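Local atomic coordinates of [Ribosomal protein bS18]-alanine N-acetyltransferase (Escherichia coli O157:H7, PDB entry 5ISV), a protein that probably transfers the acetyl group of acetyl-CoA to the N-terminal alanine of ribosomal protein bS18, as a GNAT-family N-acetyltransferase. Residues S5-T10 and N42-Q47; H17-A22 and L66-V71; H87-L92 and M142-S147; W101-A106 and R127-T132. All blocks are in the same frame, centred on the assembly; numbering follows the deposited sequence. Where two conformers were deposited one is given.

Contact 1: S5-T10 and N42-Q47; sequences SSLETT and NFQLTQ
Ser5 and Gln44 grip each other through both backbone groups: Ser5 N donates to Gln44 O at 3.0 Å, in that carbonyl's plane, and Gln44 N reaches Ser5 O at 2.9 Å, nearly along the C=O axis. Gln44 CG sits in the crowded position between backbone N and carbonyl carbon (chi1 59°), and the chain then runs extended over Ser5, so that Gln44 NE2 donates to Ser6 O at 3.0 Å along an almost straight N-H (170°). The two Ser5-Gln44 backbone bonds pair edge strand 2-6 of the GNAT sheet antiparallel with strand 43-47; just past the strand end, Leu7 N continues the pairing by donating to Asn42 O at 3.0 Å, from above the carbonyl plane. Leu7, its CG anti to the backbone N, lays CB against Asn42 CB at 3.9 Å and CD1 against Gln44 CB at 3.9 Å, while Met51 and Ile56 of strand 50-60 also touch it. A water links Leu7 O to Asn42 ND2; the amide is held further by Asn35 O and, through OD1, by Thr57 N. Phe43 meets Ser5 O with CB and the ring edge at CD1, while the rest of the ring packs on helix 80-94, edge-to-face with His87.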
loop_
_atom_site.group_PDB
_atom_site.type_symbol
_atom_site.label_atom_id
_atom_site.label_comp_id
_atom_site.label_asym_id
_atom_site.label_seq_id
_atom_site.Cartn_x
_atom_site.Cartn_y
_atom_site.Cartn_z
ATOM N N SER A 5 -2.450 -13.243 -3.531
ATOM C CA SER A 5 -3.779 -13.657 -3.116
ATOM C C SER A 5 -4.279 -12.727 -2.012
ATOM O O SER A 5 -3.519 -11.925 -1.491
ATOM C CB SER A 5 -3.781 -15.103 -2.594
ATOM O OG SER A 5 -2.887 -15.273 -1.489
ATOM N N SER A 6 -5.543 -12.893 -1.643
ATOM C CA SER A 6 -6.104 -12.169 -0.502
ATOM C C SER A 6 -5.316 -12.465 0.784
ATOM O O SER A 6 -4.884 -13.599 1.020
ATOM C CB SER A 6 -7.584 -12.509 -0.321
ATOM O OG SER A 6 -8.092 -11.890 0.835
ATOM N N LEU A 7 -5.110 -11.438 1.605
ATOM C CA LEU A 7 -4.530 -11.591 2.910
ATOM C C LEU A 7 -5.729 -11.824 3.853
ATOM O O LEU A 7 -6.543 -10.886 4.096
ATOM C CB LEU A 7 -3.712 -10.343 3.314
ATOM C CG LEU A 7 -3.056 -10.354 4.705
ATOM C CD1 LEU A 7 -1.759 -11.136 4.698
ATOM C CD2 LEU A 7 -2.811 -8.959 5.259
ATOM N N GLU A 8 -5.835 -13.031 4.404
ATOM C CA GLU A 8 -6.904 -13.409 5.347
ATOM C C GLU A 8 -6.490 -13.154 6.789
ATOM O O GLU A 8 -5.315 -12.986 7.091
ATOM C CB GLU A 8 -7.232 -14.905 5.210
ATOM C CG GLU A 8 -7.502 -15.389 3.785
ATOM C CD GLU A 8 -8.695 -14.709 3.137
ATOM O OE1 GLU A 8 -9.623 -14.291 3.859
ATOM O OE2 GLU A 8 -8.722 -14.609 1.896
ATOM N N THR A 9 -7.456 -13.191 7.711
ATOM C CA THR A 9 -7.139 -13.075 9.137
ATOM C C THR A 9 -6.037 -14.046 9.639
ATOM O O THR A 9 -5.156 -13.669 10.430
ATOM C CB THR A 9 -8.431 -13.273 9.972
ATOM O OG1 THR A 9 -9.350 -12.231 9.630
ATOM C CG2 THR A 9 -8.156 -13.233 11.470
ATOM N N THR A 10 -6.089 -15.288 9.182
ATOM C CA THR A 10 -5.087 -16.295 9.559
ATOM C C THR A 10 -3.712 -16.064 8.921
ATOM O O THR A 10 -2.743 -16.732 9.287
ATOM C CB THR A 10 -5.551 -17.702 9.182
ATOM O OG1 THR A 10 -5.964 -17.692 7.812
ATOM C CG2 THR A 10 -6.727 -18.136 10.071
ATOM N N ASN A 42 -7.078 -6.318 1.210
ATOM C CA ASN A 42 -5.704 -6.592 1.606
ATOM C C ASN A 42 -5.160 -7.771 0.781
ATOM O O ASN A 42 -5.863 -8.738 0.546
ATOM C CB ASN A 42 -5.683 -6.980 3.095
ATOM C CG ASN A 42 -6.076 -5.806 3.990
ATOM O OD1 ASN A 42 -6.024 -4.666 3.547
ATOM N ND2 ASN A 42 -6.432 -6.066 5.230
ATOM N N PHE A 43 -3.893 -7.676 0.438
ATOM C CA PHE A 43 -3.215 -8.688 -0.447
ATOM C C PHE A 43 -1.894 -9.105 0.161
ATOM O O PHE A 43 -1.227 -8.358 0.874
ATOM C CB PHE A 43 -2.969 -8.094 -1.852
ATOM C CG PHE A 43 -4.223 -7.878 -2.647
ATOM C CD1 PHE A 43 -4.989 -8.968 -3.095
ATOM C CD2 PHE A 43 -4.668 -6.573 -2.931
ATOM C CE1 PHE A 43 -6.137 -8.793 -3.817
ATOM C CE2 PHE A 43 -5.833 -6.392 -3.637
ATOM C CZ PHE A 43 -6.573 -7.479 -4.072
ATOM N N GLN A 44 -1.476 -10.336 -0.228
ATOM C CA GLN A 44 -0.166 -10.874 0.144
ATOM C C GLN A 44 0.475 -11.452 -1.114
ATOM O O GLN A 44 -0.238 -11.802 -2.061
ATOM C CB GLN A 44 -0.331 -11.979 1.181
ATOM C CG GLN A 44 -1.193 -13.160 0.697
ATOM C CD GLN A 44 -1.170 -14.353 1.620
ATOM O OE1 GLN A 44 -0.114 -14.762 2.075
ATOM N NE2 GLN A 44 -2.336 -14.904 1.919
ATOM N N LEU A 45 1.797 -11.395 -1.127
ATOM C CA LEU A 45 2.570 -12.061 -2.208
ATOM C C LEU A 45 3.418 -13.114 -1.529
ATOM O O LEU A 45 4.130 -12.860 -0.564
ATOM C CB LEU A 45 3.439 -11.034 -2.925
ATOM C CG LEU A 45 4.198 -11.559 -4.147
ATOM C CD1 LEU A 45 4.448 -10.480 -5.169
ATOM C CD2 LEU A 45 5.522 -12.235 -3.772
ATOM N N THR A 46 3.330 -14.346 -2.036
ATOM C CA THR A 46 4.079 -15.465 -1.477
ATOM C C THR A 46 5.098 -15.886 -2.557
ATOM O O THR A 46 4.786 -15.900 -3.746
ATOM C CB THR A 46 3.146 -16.618 -1.133
ATOM O OG1 THR A 46 2.472 -17.040 -2.310
ATOM C CG2 THR A 46 2.161 -16.326 -0.079
ATOM N N GLN A 47 6.322 -16.130 -2.118
ATOM C CA GLN A 47 7.376 -16.657 -3.001
ATOM C C GLN A 47 7.773 -18.004 -2.429
ATOM O O GLN A 47 8.197 -18.139 -1.274
ATOM C CB GLN A 47 8.595 -15.752 -3.029
ATOM C CG GLN A 47 9.657 -16.321 -3.962
ATOM C CD GLN A 47 10.823 -15.393 -4.134
ATOM O OE1 GLN A 47 11.920 -15.659 -3.623
ATOM N NE2 GLN A 47 10.627 -14.336 -4.879
HETATM O O HOH W 1 -0.320 -15.620 -2.152
HETATM O O HOH W 2 -8.383 -9.116 -0.514
HETATM O O HOH W 3 -6.872 -8.949 6.098
#

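Contact 2: H17-A22 and L66-V71; sequences HIEQRA and LFNIAV
The beta-strand that supplies the predicted acetyl-CoA-binding residues Ile69, Ala70 and Val71 is crossed here, on one face, by the first helix of the GNAT fold, at 75° and with 7.9 Å between the axes of the two short segments. Ala70 CB points at the helix and meets two methyl groups one turn apart: Ile18 CG2, anti to its backbone N, and Ala22 CB, each at 4.0 Å. Ala22 CB also comes to 3.5 Å from Val71 O. The small alanine side chains are consistent with the close approach of helix and strand. Further back along the strand the contact turns polar. Glu19, CG anti to its backbone N and the chain bent at chi2 (80°), meets Asn68 tip to tip, and Asn68 ND2 donates to Glu19 OE1 at 2.9 Å. The amide and carboxylate planes stand 79° apart, and the N-H arrives from above the carboxylate plane. Both residues are buried; Glu19 OE2 accepts from Trp27 N and is hydrogen-bonded to His23 ND1, surroundings that would be expected to favour the ionised acid. Phe67 and Asn68 form a classic beta bulge opposite Ile56 of strand 50-60, the neighbouring strand, whose Met51 and Phe54 touch Ile18 and Glu19 of helix 12-22.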
loop_
_atom_site.group_PDB
_atom_site.type_symbol
_atom_site.label_atom_id
_atom_site.label_comp_id
_atom_site.label_asym_id
_atom_site.label_seq_id
_atom_site.Cartn_x
_atom_site.Cartn_y
_atom_site.Cartn_z
ATOM N N HIS A 17 5.093 -10.740 11.269
ATOM C CA HIS A 17 6.482 -11.189 11.253
ATOM C C HIS A 17 7.315 -10.397 10.201
ATOM O O HIS A 17 8.423 -9.959 10.475
ATOM C CB HIS A 17 6.488 -12.732 11.015
ATOM C CG HIS A 17 7.855 -13.363 10.928
ATOM N ND1 HIS A 17 8.652 -13.581 12.030
ATOM C CD2 HIS A 17 8.563 -13.806 9.860
ATOM C CE1 HIS A 17 9.770 -14.178 11.655
ATOM N NE2 HIS A 17 9.751 -14.307 10.339
ATOM N N ILE A 18 6.748 -10.181 9.022
ATOM C CA ILE A 18 7.390 -9.329 8.001
ATOM C C ILE A 18 7.580 -7.887 8.488
ATOM O O ILE A 18 8.640 -7.306 8.362
ATOM C CB ILE A 18 6.601 -9.384 6.680
ATOM C CG1 ILE A 18 6.736 -10.793 6.064
ATOM C CG2 ILE A 18 7.074 -8.329 5.693
ATOM C CD1 ILE A 18 5.919 -11.055 4.839
ATOM N N GLU A 19 6.522 -7.356 9.069
ATOM C CA GLU A 19 6.567 -5.986 9.576
ATOM C C GLU A 19 7.737 -5.766 10.596
ATOM O O GLU A 19 8.436 -4.737 10.509
ATOM C CB GLU A 19 5.211 -5.683 10.189
ATOM C CG GLU A 19 5.088 -4.301 10.821
ATOM C CD GLU A 19 4.849 -3.196 9.817
ATOM O OE1 GLU A 19 4.617 -3.479 8.641
ATOM O OE2 GLU A 19 4.900 -2.011 10.211
ATOM N N GLN A 20 7.973 -6.731 11.501
ATOM C CA GLN A 20 9.109 -6.662 12.452
ATOM C C GLN A 20 10.482 -6.657 11.816
ATOM O O GLN A 20 11.433 -6.062 12.322
ATOM C CB GLN A 20 9.079 -7.859 13.420
ATOM C CG GLN A 20 7.832 -8.019 14.231
ATOM C CD GLN A 20 7.231 -6.706 14.684
ATOM O OE1 GLN A 20 7.855 -5.927 15.425
ATOM N NE2 GLN A 20 6.031 -6.425 14.188
ATOM N N ARG A 21 10.584 -7.371 10.713
ATOM C CA ARG A 21 11.826 -7.512 10.011
ATOM C C ARG A 21 12.041 -6.328 9.088
ATOM O O ARG A 21 13.172 -5.905 8.916
ATOM C CB ARG A 21 11.792 -8.850 9.256
ATOM C CG ARG A 21 11.839 -10.070 10.180
ATOM C CD ARG A 21 11.462 -11.367 9.459
ATOM N NE ARG A 21 12.183 -11.500 8.211
ATOM C CZ ARG A 21 13.451 -11.885 8.090
ATOM N NH1 ARG A 21 14.183 -12.169 9.158
ATOM N NH2 ARG A 21 13.981 -11.941 6.868
ATOM N N ALA A 22 10.952 -5.796 8.513
ATOM C CA ALA A 22 11.026 -4.773 7.463
ATOM C C ALA A 22 10.998 -3.311 7.915
ATOM O O ALA A 22 11.640 -2.447 7.329
ATOM C CB ALA A 22 9.910 -5.007 6.466
ATOM N N LEU A 66 -3.887 3.313 0.958
ATOM C CA LEU A 66 -2.883 2.317 1.354
ATOM C C LEU A 66 -2.443 2.658 2.788
ATOM O O LEU A 66 -1.855 3.738 3.033
ATOM C CB LEU A 66 -1.691 2.355 0.399
ATOM C CG LEU A 66 -0.593 1.321 0.643
ATOM C CD1 LEU A 66 -1.052 -0.092 0.335
ATOM C CD2 LEU A 66 0.633 1.727 -0.172
ATOM N N PHE A 67 -2.769 1.807 3.747
ATOM C CA PHE A 67 -2.407 1.995 5.141
ATOM C C PHE A 67 -0.981 1.492 5.420
ATOM O O PHE A 67 -0.329 2.004 6.329
ATOM C CB PHE A 67 -3.433 1.367 6.095
ATOM C CG PHE A 67 -4.534 2.333 6.497
ATOM C CD1 PHE A 67 -5.499 2.732 5.573
ATOM C CD2 PHE A 67 -4.551 2.877 7.763
ATOM C CE1 PHE A 67 -6.483 3.670 5.901
ATOM C CE2 PHE A 67 -5.558 3.773 8.127
ATOM C CZ PHE A 67 -6.523 4.149 7.200
ATOM N N ASN A 68 -0.520 0.432 4.691
ATOM C CA ASN A 68 0.790 -0.114 4.949
ATOM C C ASN A 68 1.151 -1.073 3.819
ATOM O O ASN A 68 0.286 -1.702 3.278
ATOM C CB ASN A 68 0.785 -0.891 6.271
ATOM C CG ASN A 68 2.183 -1.132 6.824
ATOM O OD1 ASN A 68 3.168 -0.628 6.317
ATOM N ND2 ASN A 68 2.264 -1.936 7.871
ATOM N N ILE A 69 2.449 -1.105 3.531
ATOM C CA ILE A 69 2.991 -2.117 2.602
ATOM C C ILE A 69 4.371 -2.419 3.109
ATOM O O ILE A 69 5.062 -1.571 3.615
ATOM C CB ILE A 69 3.000 -1.586 1.151
ATOM C CG1 ILE A 69 3.438 -2.671 0.130
ATOM C CG2 ILE A 69 3.852 -0.309 1.035
ATOM C CD1 ILE A 69 3.159 -2.305 -1.323
ATOM N N ALA A 70 4.775 -3.699 2.968
ATOM C CA ALA A 70 6.129 -4.125 3.365
ATOM C C ALA A 70 6.552 -5.297 2.526
ATOM O O ALA A 70 5.730 -6.116 2.109
ATOM C CB ALA A 70 6.233 -4.512 4.846
ATOM N N VAL A 71 7.857 -5.325 2.299
ATOM C CA VAL A 71 8.525 -6.505 1.691
ATOM C C VAL A 71 9.555 -7.022 2.680
ATOM O O VAL A 71 10.356 -6.260 3.212
ATOM C CB VAL A 71 9.170 -6.174 0.320
ATOM C CG1 VAL A 71 10.000 -7.353 -0.188
ATOM C CG2 VAL A 71 8.110 -5.869 -0.730
#

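Contact 3: H87-L92 and M142-S147; sequences HLIDEL and MALPIS
Ile89 and Ile146 share one side-chain shape: CG1 is anti to the carbonyl carbon (chi1 -65° and -64°) and CD1 continues outward, anti at chi2, so each side chain reaches outward toward the other segment. Leu144 instead holds CG anti to its backbone N (chi1 174°), which swings CD2 toward the helix. Ile89 CD1 meets Leu144 CD2 methyl to methyl at 3.5 Å, a tight approach, with the two side chains crossing at about a right angle. Ile146 lies beside Leu144, further along the helix toward Leu92: Ile146 CD1 is 4.0 Å from Leu92 CD1. The same Ile146 CD1 also comes to 4.2 Å from Ile89 CG2. The Ile146 CG2 branch points at the helix backbone, 4.2 Å from Ile89 O. The side-chain contacts are apolar, made by branched aliphatic groups from two successive turns of the helix and from alternate residues, 144 and 146, of the strand and its continuation. Ser147 OG, at the end, is held by Val97 O. This is plain helix-on-sheet packing of the GNAT fold. Helix 80-94 packs on one face of the sheet and here meets the end of strand 136-145; Leu100 of strand 99-105, the neighbour of 136-145 in the sheet, touches both Ile89 and Ile146, while Leu88 and Leu92 reach on to Thr57 and Val59 of strand 50-60.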
loop_
_atom_site.group_PDB
_atom_site.type_symbol
_atom_site.label_atom_id
_atom_site.label_comp_id
_atom_site.label_asym_id
_atom_site.label_seq_id
_atom_site.Cartn_x
_atom_site.Cartn_y
_atom_site.Cartn_z
ATOM N N HIS A 87 -0.924 -5.254 -8.917
ATOM C CA HIS A 87 -2.074 -6.117 -8.681
ATOM C C HIS A 87 -3.206 -5.296 -8.012
ATOM O O HIS A 87 -4.367 -5.341 -8.451
ATOM C CB HIS A 87 -1.678 -7.340 -7.819
ATOM C CG HIS A 87 -2.793 -8.298 -7.636
ATOM N ND1 HIS A 87 -3.028 -9.336 -8.512
ATOM C CD2 HIS A 87 -3.767 -8.366 -6.696
ATOM C CE1 HIS A 87 -4.104 -9.999 -8.124
ATOM N NE2 HIS A 87 -4.563 -9.439 -7.018
ATOM N N LEU A 88 -2.865 -4.617 -6.908
ATOM C CA LEU A 88 -3.823 -3.746 -6.200
ATOM C C LEU A 88 -4.465 -2.724 -7.129
ATOM O O LEU A 88 -5.684 -2.625 -7.184
ATOM C CB LEU A 88 -3.109 -3.097 -5.025
ATOM C CG LEU A 88 -3.909 -1.998 -4.313
ATOM C CD1 LEU A 88 -5.172 -2.606 -3.690
ATOM C CD2 LEU A 88 -3.022 -1.347 -3.276
ATOM N N ILE A 89 -3.638 -2.025 -7.871
ATOM C CA ILE A 89 -4.105 -1.004 -8.808
ATOM C C ILE A 89 -5.066 -1.603 -9.839
ATOM O O ILE A 89 -6.151 -1.055 -10.095
ATOM C CB ILE A 89 -2.956 -0.237 -9.451
ATOM C CG1 ILE A 89 -2.178 0.570 -8.380
ATOM C CG2 ILE A 89 -3.447 0.619 -10.633
ATOM C CD1 ILE A 89 -0.799 1.081 -8.737
ATOM N N ASP A 90 -4.668 -2.744 -10.430
ATOM C CA ASP A 90 -5.532 -3.417 -11.369
ATOM C C ASP A 90 -6.907 -3.822 -10.788
ATOM O O ASP A 90 -7.952 -3.627 -11.426
ATOM C CB ASP A 90 -4.836 -4.639 -12.009
ATOM C CG ASP A 90 -5.447 -4.986 -13.326
ATOM O OD1 ASP A 90 -5.458 -4.096 -14.206
ATOM O OD2 ASP A 90 -5.954 -6.114 -13.472
ATOM N N GLU A 91 -6.892 -4.390 -9.587
ATOM C CA GLU A 91 -8.123 -4.780 -8.931
ATOM C C GLU A 91 -8.989 -3.551 -8.620
ATOM O O GLU A 91 -10.192 -3.561 -8.868
ATOM C CB GLU A 91 -7.839 -5.522 -7.640
ATOM C CG GLU A 91 -9.108 -6.069 -7.025
ATOM C CD GLU A 91 -9.962 -6.857 -8.007
ATOM O OE1 GLU A 91 -9.443 -7.791 -8.675
ATOM O OE2 GLU A 91 -11.170 -6.554 -8.086
ATOM N N LEU A 92 -8.371 -2.488 -8.120
ATOM C CA LEU A 92 -9.117 -1.245 -7.894
ATOM C C LEU A 92 -9.728 -0.674 -9.172
ATOM O O LEU A 92 -10.891 -0.278 -9.174
ATOM C CB LEU A 92 -8.249 -0.228 -7.206
ATOM C CG LEU A 92 -7.716 -0.516 -5.821
ATOM C CD1 LEU A 92 -6.665 0.491 -5.444
ATOM C CD2 LEU A 92 -8.800 -0.607 -4.759
ATOM N N MET A 142 0.672 11.094 -1.420
ATOM C CA MET A 142 0.617 10.895 -2.865
ATOM C C MET A 142 -0.727 10.325 -3.304
ATOM O O MET A 142 -1.354 9.524 -2.576
ATOM C CB MET A 142 1.788 10.003 -3.323
ATOM C CG MET A 142 3.138 10.416 -2.753
ATOM S SD MET A 142 4.522 9.518 -3.469
ATOM C CE MET A 142 4.644 10.343 -5.033
ATOM N N ALA A 143 -1.128 10.699 -4.517
ATOM C CA ALA A 143 -2.397 10.242 -5.108
ATOM C C ALA A 143 -2.193 9.692 -6.532
ATOM O O ALA A 143 -1.469 10.264 -7.329
ATOM C CB ALA A 143 -3.409 11.403 -5.130
ATOM N N LEU A 144 -2.868 8.592 -6.819
ATOM C CA LEU A 144 -2.898 7.994 -8.127
ATOM C C LEU A 144 -4.340 7.960 -8.648
ATOM O O LEU A 144 -5.180 7.273 -8.104
ATOM C CB LEU A 144 -2.342 6.594 -8.049
ATOM C CG LEU A 144 -2.474 5.816 -9.370
ATOM C CD1 LEU A 144 -1.602 6.391 -10.468
ATOM C CD2 LEU A 144 -2.103 4.351 -9.165
ATOM N N PRO A 145 -4.615 8.715 -9.712
ATOM C CA PRO A 145 -5.905 8.543 -10.404
ATOM C C PRO A 145 -5.942 7.156 -11.069
ATOM O O PRO A 145 -4.957 6.777 -11.674
ATOM C CB PRO A 145 -5.925 9.692 -11.422
ATOM C CG PRO A 145 -4.944 10.661 -10.877
ATOM C CD PRO A 145 -3.855 9.845 -10.243
ATOM N N ILE A 146 -7.059 6.465 -10.936
ATOM C CA ILE A 146 -7.234 5.154 -11.507
ATOM C C ILE A 146 -8.348 5.182 -12.553
ATOM O O ILE A 146 -8.076 5.220 -13.741
ATOM C CB ILE A 146 -7.436 4.098 -10.386
ATOM C CG1 ILE A 146 -6.131 4.048 -9.563
ATOM C CG2 ILE A 146 -7.731 2.705 -10.965
ATOM C CD1 ILE A 146 -6.130 3.065 -8.425
ATOM N N SER A 147 -9.606 5.180 -12.129
ATOM C CA SER A 147 -10.715 4.989 -13.050
ATOM C C SER A 147 -11.217 6.326 -13.647
ATOM O O SER A 147 -11.190 7.412 -13.011
ATOM C CB SER A 147 -11.874 4.246 -12.369
ATOM O OG SER A 147 -11.428 2.970 -11.876
#

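Contact 4: W101-A106 and R127-T132; sequences WLEVRA and RNYYPT
Both terminal nitrogens of Arg105 donate to the single acceptor Pro131 O, NH1 at 2.8 Å and NH2 at 3.0 Å. The oxygen lies in the guanidinium plane, while NH2 sits in the carbonyl plane and NH1 stands above it. This fork ties the end of strand 99-105, which carries Glu103, the predicted proton acceptor of this GNAT enzyme, to the bulged bend after strand 121-129. NH1 also forms a salt bridge with Glu137, and Phe25 makes a cation-pi contact with the arginine, so the head is fixed on several sides. Glu103 is reached separately: its OE1 accepts from a water at 2.6 Å that also bonds Tyr129 OH, and its OE2 is paired with Arg126, which would probably lower its proton affinity. The OH of Tyr130 lies 3.3 Å from Glu103 OE1 and 3.6 Å from Glu103 CB, with ring and carboxylate nearly perpendicular. Tyr129 and Tyr130 both face Glu137, a classic beta bulge, consistent with both side chains pointing toward strand 99-105. The Tyr130 ring is sandwiched: Tyr129 CD2 lies above the centre of one face, and the extended Arg105 chain crosses the opposite face obliquely, its guanidinium tilted 25° to the ring. In that crossing Arg105 CG touches Tyr130 CD2 at 3.5 Å, and NE lies offset toward the rim.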
loop_
_atom_site.group_PDB
_atom_site.type_symbol
_atom_site.label_atom_id
_atom_site.label_comp_id
_atom_site.label_asym_id
_atom_site.label_seq_id
_atom_site.Cartn_x
_atom_site.Cartn_y
_atom_site.Cartn_z
ATOM N N TRP A 101 -4.621 6.569 -2.600
ATOM C CA TRP A 101 -3.807 7.490 -1.794
ATOM C C TRP A 101 -2.831 6.713 -0.918
ATOM O O TRP A 101 -3.136 5.617 -0.461
ATOM C CB TRP A 101 -4.737 8.273 -0.820
ATOM C CG TRP A 101 -5.727 9.092 -1.489
ATOM C CD1 TRP A 101 -6.936 8.691 -2.001
ATOM C CD2 TRP A 101 -5.606 10.483 -1.775
ATOM N NE1 TRP A 101 -7.558 9.749 -2.602
ATOM C CE2 TRP A 101 -6.755 10.859 -2.490
ATOM C CE3 TRP A 101 -4.622 11.448 -1.522
ATOM C CZ2 TRP A 101 -6.983 12.182 -2.895
ATOM C CZ3 TRP A 101 -4.850 12.779 -1.951
ATOM C CH2 TRP A 101 -6.001 13.120 -2.633
ATOM N N LEU A 102 -1.693 7.305 -0.654
ATOM C CA LEU A 102 -0.734 6.750 0.324
ATOM C C LEU A 102 0.056 7.857 0.963
ATOM O O LEU A 102 0.017 9.008 0.504
ATOM C CB LEU A 102 0.243 5.719 -0.321
ATOM C CG LEU A 102 1.149 6.222 -1.440
ATOM C CD1 LEU A 102 2.400 6.961 -0.959
ATOM C CD2 LEU A 102 1.601 5.036 -2.308
ATOM N N GLU A 103 0.767 7.517 2.027
ATOM C CA GLU A 103 1.611 8.445 2.747
ATOM C C GLU A 103 3.003 7.813 2.858
ATOM O O GLU A 103 3.104 6.592 3.108
ATOM C CB GLU A 103 1.030 8.622 4.147
ATOM C CG GLU A 103 0.937 10.013 4.623
ATOM C CD GLU A 103 0.034 10.175 5.833
ATOM O OE1 GLU A 103 -0.101 9.235 6.630
ATOM O OE2 GLU A 103 -0.542 11.261 5.985
ATOM N N VAL A 104 4.047 8.594 2.644
ATOM C CA VAL A 104 5.405 8.076 2.677
ATOM C C VAL A 104 6.322 9.059 3.380
ATOM O O VAL A 104 6.230 10.269 3.187
ATOM C CB VAL A 104 5.892 7.718 1.229
ATOM C CG1 VAL A 104 5.779 8.882 0.281
ATOM C CG2 VAL A 104 7.321 7.186 1.208
ATOM N N ARG A 105 7.197 8.565 4.238
ATOM C CA ARG A 105 8.262 9.357 4.836
ATOM C C ARG A 105 9.096 10.050 3.780
ATOM O O ARG A 105 9.544 9.408 2.823
ATOM C CB ARG A 105 9.136 8.456 5.715
ATOM C CG ARG A 105 8.457 8.114 7.004
ATOM C CD ARG A 105 9.045 6.908 7.699
ATOM N NE ARG A 105 8.470 6.689 9.007
ATOM C CZ ARG A 105 8.882 7.269 10.135
ATOM N NH1 ARG A 105 9.899 8.124 10.133
ATOM N NH2 ARG A 105 8.259 6.999 11.279
ATOM N N ALA A 106 9.342 11.346 3.939
ATOM C CA ALA A 106 10.056 12.127 2.920
ATOM C C ALA A 106 11.475 11.613 2.611
ATOM O O ALA A 106 11.996 11.845 1.527
ATOM C CB ALA A 106 10.119 13.571 3.354
ATOM N N ARG A 127 4.200 18.664 7.372
ATOM C CA ARG A 127 5.439 19.017 8.034
ATOM C C ARG A 127 5.607 18.252 9.336
ATOM O O ARG A 127 4.742 18.258 10.197
ATOM C CB ARG A 127 5.503 20.547 8.314
ATOM C CG ARG A 127 6.859 21.038 8.835
ATOM C CD ARG A 127 6.921 22.545 9.109
ATOM N NE ARG A 127 8.145 22.870 9.844
ATOM C CZ ARG A 127 8.434 24.054 10.392
ATOM N NH1 ARG A 127 7.570 25.075 10.319
ATOM N NH2 ARG A 127 9.586 24.212 11.033
ATOM N N ASN A 128 6.746 17.582 9.484
ATOM C CA ASN A 128 7.146 16.941 10.744
ATOM C C ASN A 128 6.115 15.916 11.268
ATOM O O ASN A 128 5.999 15.698 12.496
ATOM C CB ASN A 128 7.474 18.013 11.812
ATOM C CG ASN A 128 8.795 18.684 11.526
ATOM O OD1 ASN A 128 9.705 18.063 10.966
ATOM N ND2 ASN A 128 8.922 19.923 11.886
ATOM N N TYR A 129 5.402 15.266 10.327
ATOM C CA TYR A 129 4.344 14.320 10.661
ATOM C C TYR A 129 4.839 13.067 11.378
ATOM O O TYR A 129 4.149 12.496 12.218
ATOM C CB TYR A 129 3.525 13.941 9.420
ATOM C CG TYR A 129 2.355 13.067 9.742
ATOM C CD1 TYR A 129 1.213 13.658 10.332
ATOM C CD2 TYR A 129 2.392 11.681 9.582
ATOM C CE1 TYR A 129 0.119 12.912 10.663
ATOM C CE2 TYR A 129 1.295 10.911 9.931
ATOM C CZ TYR A 129 0.166 11.517 10.492
ATOM O OH TYR A 129 -0.898 10.734 10.791
ATOM N N TYR A 130 6.017 12.590 10.994
ATOM C CA TYR A 130 6.524 11.328 11.479
ATOM C C TYR A 130 7.645 11.526 12.450
ATOM O O TYR A 130 8.518 12.353 12.209
ATOM C CB TYR A 130 7.038 10.426 10.323
ATOM C CG TYR A 130 5.952 9.788 9.474
ATOM C CD1 TYR A 130 5.090 8.852 10.025
ATOM C CD2 TYR A 130 5.771 10.126 8.129
ATOM C CE1 TYR A 130 4.075 8.264 9.294
ATOM C CE2 TYR A 130 4.738 9.522 7.380
ATOM C CZ TYR A 130 3.892 8.597 7.980
ATOM O OH TYR A 130 2.877 8.034 7.211
ATOM N N PRO A 131 7.730 10.646 13.477
ATOM C CA PRO A 131 8.941 10.641 14.297
ATOM C C PRO A 131 10.095 9.954 13.589
ATOM O O PRO A 131 9.904 9.022 12.792
ATOM C CB PRO A 131 8.528 9.816 15.524
ATOM C CG PRO A 131 7.577 8.830 14.955
ATOM C CD PRO A 131 6.792 9.585 13.903
ATOM N N THR A 132 11.292 10.434 13.849
ATOM C CA THR A 132 12.498 9.692 13.514
ATOM C C THR A 132 13.294 9.363 14.766
ATOM O O THR A 132 12.954 9.724 15.896
ATOM C CB THR A 132 13.403 10.462 12.504
ATOM O OG1 THR A 132 13.955 11.631 13.139
ATOM C CG2 THR A 132 12.625 10.875 11.246
HETATM O O HOH W 4 -1.745 9.279 8.635
#

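From the N terminus, contact 1 pairs the first strand with strand 43-47 and closes a loop holding helices 12-22 and 29-34. Contact 2 starts inside that loop, at helix 12-22, and ends beyond it on strand 63-71, so the two cross along the chain. Contact 3 opens only after both have closed, joining helix 80-94 to the end of strand 136-145, and contact 4 lies wholly within its span. All four reach one mixed sheet. Phe43 of contact 1 packs on His87 and Leu88 of contact 3, while strand 99-105 in contact 4 lies between strand 63-71 of contact 2 and strand 136-145 of contact 3.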